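Local coordinates for protein of uncharacterized function (DUF1076) (Salmonella typhi, PDB 6IAI) that probably transfers ubiquitin as an E3/E4 ligase effector of the type III secretion system, this chain being the N-terminal part of the whole protein, at residues N34-L39 and V61-L66. Residues are numbered along the deposited sequence; the frame is centred on the assembly and turned at random.
Sequences NRIDKL and VQLRDL
Ile36 and Leu39 close over the two methyl branches of Leu63, an example of how an irregular loop can be tied to a sheet by apolar side chains, with no hydrogen bond passing between 34-39 and 61-66. Just ahead of the touching residues, Arg35 folds back on the loop: its NH1 donates to the backbone O of Asn34 at 2.9 Å, with the acceptor in the guanidinium plane but the donor well above the carbonyl plane. Ile36 then turns inward. With chi1 at 55°, CG1 is flanked by both backbone substituents of CA, the N and the C, and from there CD1 extends to CD1 of Leu63 at 3.9 Å, the two side chains meeting at about a right angle. The backbone N of Ile36 is bonded to Asn104 OD1 of helix 91-113. Asp37 and Lys38 do not touch 61-66 and make local bonds instead; Lys38 N is held by Asp37 OD1 at 2.9 Å, on the anti side and tilted about 31° out of the carboxylate plane, while Lys38 NZ meets Leu39 O almost in line with the carbonyl bond and also pairs with Glu41. Leu39 returns to the core, bringing CD1 to within 4.0 Å of Leu63 CD2, so that each branch of Leu63 has its own loop partner. Leu44 and Ile47 of helix 41-53 continue this apolar cluster around Leu39. Leu63 also opens a type II' turn, closed by paired backbone bonds with Leu66: the tight beta hairpin joining antiparallel strands 59-63 and 66-71, packed here against the loop that leads from strand 22-25 into helix 41-53.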
loop_
_atom_site.group_PDB
_atom_site.type_symbol
_atom_site.label_atom_id
_atom_site.label_comp_id
_atom_site.label_asym_id
_atom_site.label_seq_id
_atom_site.Cartn_x
_atom_site.Cartn_y
_atom_site.Cartn_z
ATOM N N ASN A 34 3.683 15.322 6.547
ATOM C CA ASN A 34 2.420 14.672 6.143
ATOM C C ASN A 34 2.663 13.511 5.116
ATOM O O ASN A 34 1.984 13.382 4.088
ATOM C CB ASN A 34 1.386 15.726 5.640
ATOM C CG ASN A 34 -0.031 15.233 5.527
ATOM O OD1 ASN A 34 -0.521 14.475 6.377
ATOM N ND2 ASN A 34 -0.714 15.663 4.466
ATOM N N ARG A 35 3.683 12.702 5.414
ATOM C CA ARG A 35 4.099 11.586 4.597
ATOM C C ARG A 35 4.286 10.370 5.471
ATOM O O ARG A 35 4.483 10.509 6.675
ATOM C CB ARG A 35 5.428 11.892 3.861
ATOM C CG ARG A 35 5.381 12.991 2.812
ATOM C CD ARG A 35 4.517 12.664 1.612
ATOM N NE ARG A 35 4.485 13.769 0.647
ATOM C CZ ARG A 35 3.645 14.799 0.708
ATOM N NH1 ARG A 35 2.749 14.876 1.680
ATOM N NH2 ARG A 35 3.691 15.756 -0.210
ATOM N N ILE A 36 4.245 9.174 4.870
ATOM C CA ILE A 36 4.464 7.937 5.605
ATOM C C ILE A 36 5.935 7.858 6.062
ATOM O O ILE A 36 6.841 8.274 5.346
ATOM C CB ILE A 36 3.997 6.666 4.812
ATOM C CG1 ILE A 36 4.643 6.573 3.407
ATOM C CG2 ILE A 36 2.456 6.578 4.739
ATOM C CD1 ILE A 36 4.835 5.174 2.847
ATOM N N ASP A 37 6.158 7.363 7.258
ATOM C CA ASP A 37 7.505 7.138 7.758
ATOM C C ASP A 37 7.898 5.741 7.261
ATOM O O ASP A 37 7.163 5.128 6.484
ATOM C CB ASP A 37 7.524 7.198 9.311
ATOM C CG ASP A 37 8.832 7.608 9.980
ATOM O OD1 ASP A 37 9.904 7.469 9.340
ATOM O OD2 ASP A 37 8.787 8.026 11.164
ATOM N N LYS A 38 9.036 5.227 7.724
ATOM C CA LYS A 38 9.526 3.914 7.357
ATOM C C LYS A 38 8.624 2.816 7.983
ATOM O O LYS A 38 8.406 2.831 9.193
ATOM C CB LYS A 38 11.019 3.810 7.779
ATOM C CG LYS A 38 11.668 2.418 7.751
ATOM C CD LYS A 38 11.743 1.761 6.348
ATOM C CE LYS A 38 12.591 0.507 6.339
ATOM N NZ LYS A 38 12.181 -0.486 7.383
ATOM N N LEU A 39 8.062 1.905 7.150
ATOM C CA LEU A 39 7.268 0.769 7.624
ATOM C C LEU A 39 8.225 -0.234 8.258
ATOM O O LEU A 39 9.414 -0.211 7.949
ATOM C CB LEU A 39 6.520 0.046 6.482
ATOM C CG LEU A 39 5.535 0.770 5.557
ATOM C CD1 LEU A 39 4.546 -0.224 4.989
ATOM C CD2 LEU A 39 4.779 1.864 6.240
ATOM N N VAL A 61 -2.964 -2.041 -0.883
ATOM C CA VAL A 61 -2.351 -1.767 0.405
ATOM C C VAL A 61 -2.957 -0.477 0.971
ATOM O O VAL A 61 -2.940 0.570 0.301
ATOM C CB VAL A 61 -0.790 -1.755 0.331
ATOM C CG1 VAL A 61 -0.167 -1.306 1.652
ATOM C CG2 VAL A 61 -0.254 -3.138 -0.057
ATOM N N GLN A 62 -3.537 -0.575 2.193
ATOM C CA GLN A 62 -4.112 0.578 2.853
ATOM C C GLN A 62 -3.126 1.052 3.908
ATOM O O GLN A 62 -2.755 0.296 4.796
ATOM C CB GLN A 62 -5.489 0.281 3.448
ATOM C CG GLN A 62 -6.228 1.539 3.945
ATOM C CD GLN A 62 -7.599 1.237 4.501
ATOM O OE1 GLN A 62 -7.861 0.170 5.050
ATOM N NE2 GLN A 62 -8.511 2.165 4.358
ATOM N N LEU A 63 -2.634 2.292 3.732
ATOM C CA LEU A 63 -1.710 2.982 4.640
ATOM C C LEU A 63 -2.484 4.197 5.109
ATOM O O LEU A 63 -2.886 5.013 4.279
ATOM C CB LEU A 63 -0.396 3.378 3.948
ATOM C CG LEU A 63 0.457 2.264 3.320
ATOM C CD1 LEU A 63 1.654 2.862 2.632
ATOM C CD2 LEU A 63 0.916 1.225 4.343
ATOM N N ARG A 64 -2.827 4.248 6.421
ATOM C CA ARG A 64 -3.697 5.277 7.002
ATOM C C ARG A 64 -5.065 5.156 6.326
ATOM O O ARG A 64 -5.686 4.105 6.402
ATOM C CB ARG A 64 -3.130 6.704 6.835
ATOM C CG ARG A 64 -2.006 7.056 7.776
ATOM C CD ARG A 64 -1.917 8.571 7.930
ATOM N NE ARG A 64 -2.635 9.136 9.087
ATOM C CZ ARG A 64 -2.335 8.939 10.374
ATOM N NH1 ARG A 64 -1.362 8.101 10.721
ATOM N NH2 ARG A 64 -3.042 9.536 11.325
ATOM N N ASP A 65 -5.482 6.184 5.592
ATOM C CA ASP A 65 -6.774 6.213 4.903
ATOM C C ASP A 65 -6.655 6.204 3.364
ATOM O O ASP A 65 -7.664 6.367 2.683
ATOM C CB ASP A 65 -7.611 7.415 5.407
ATOM C CG ASP A 65 -7.007 8.781 5.121
ATOM O OD1 ASP A 65 -5.751 8.927 5.241
ATOM O OD2 ASP A 65 -7.776 9.709 4.805
ATOM N N LEU A 66 -5.449 5.996 2.815
ATOM C CA LEU A 66 -5.286 5.943 1.363
ATOM C C LEU A 66 -4.937 4.535 0.882
ATOM O O LEU A 66 -4.330 3.754 1.625
ATOM C CB LEU A 66 -4.268 6.992 0.854
ATOM C CG LEU A 66 -4.601 8.485 1.117
ATOM C CD1 LEU A 66 -3.363 9.356 0.964
ATOM C CD2 LEU A 66 -5.778 8.974 0.249
#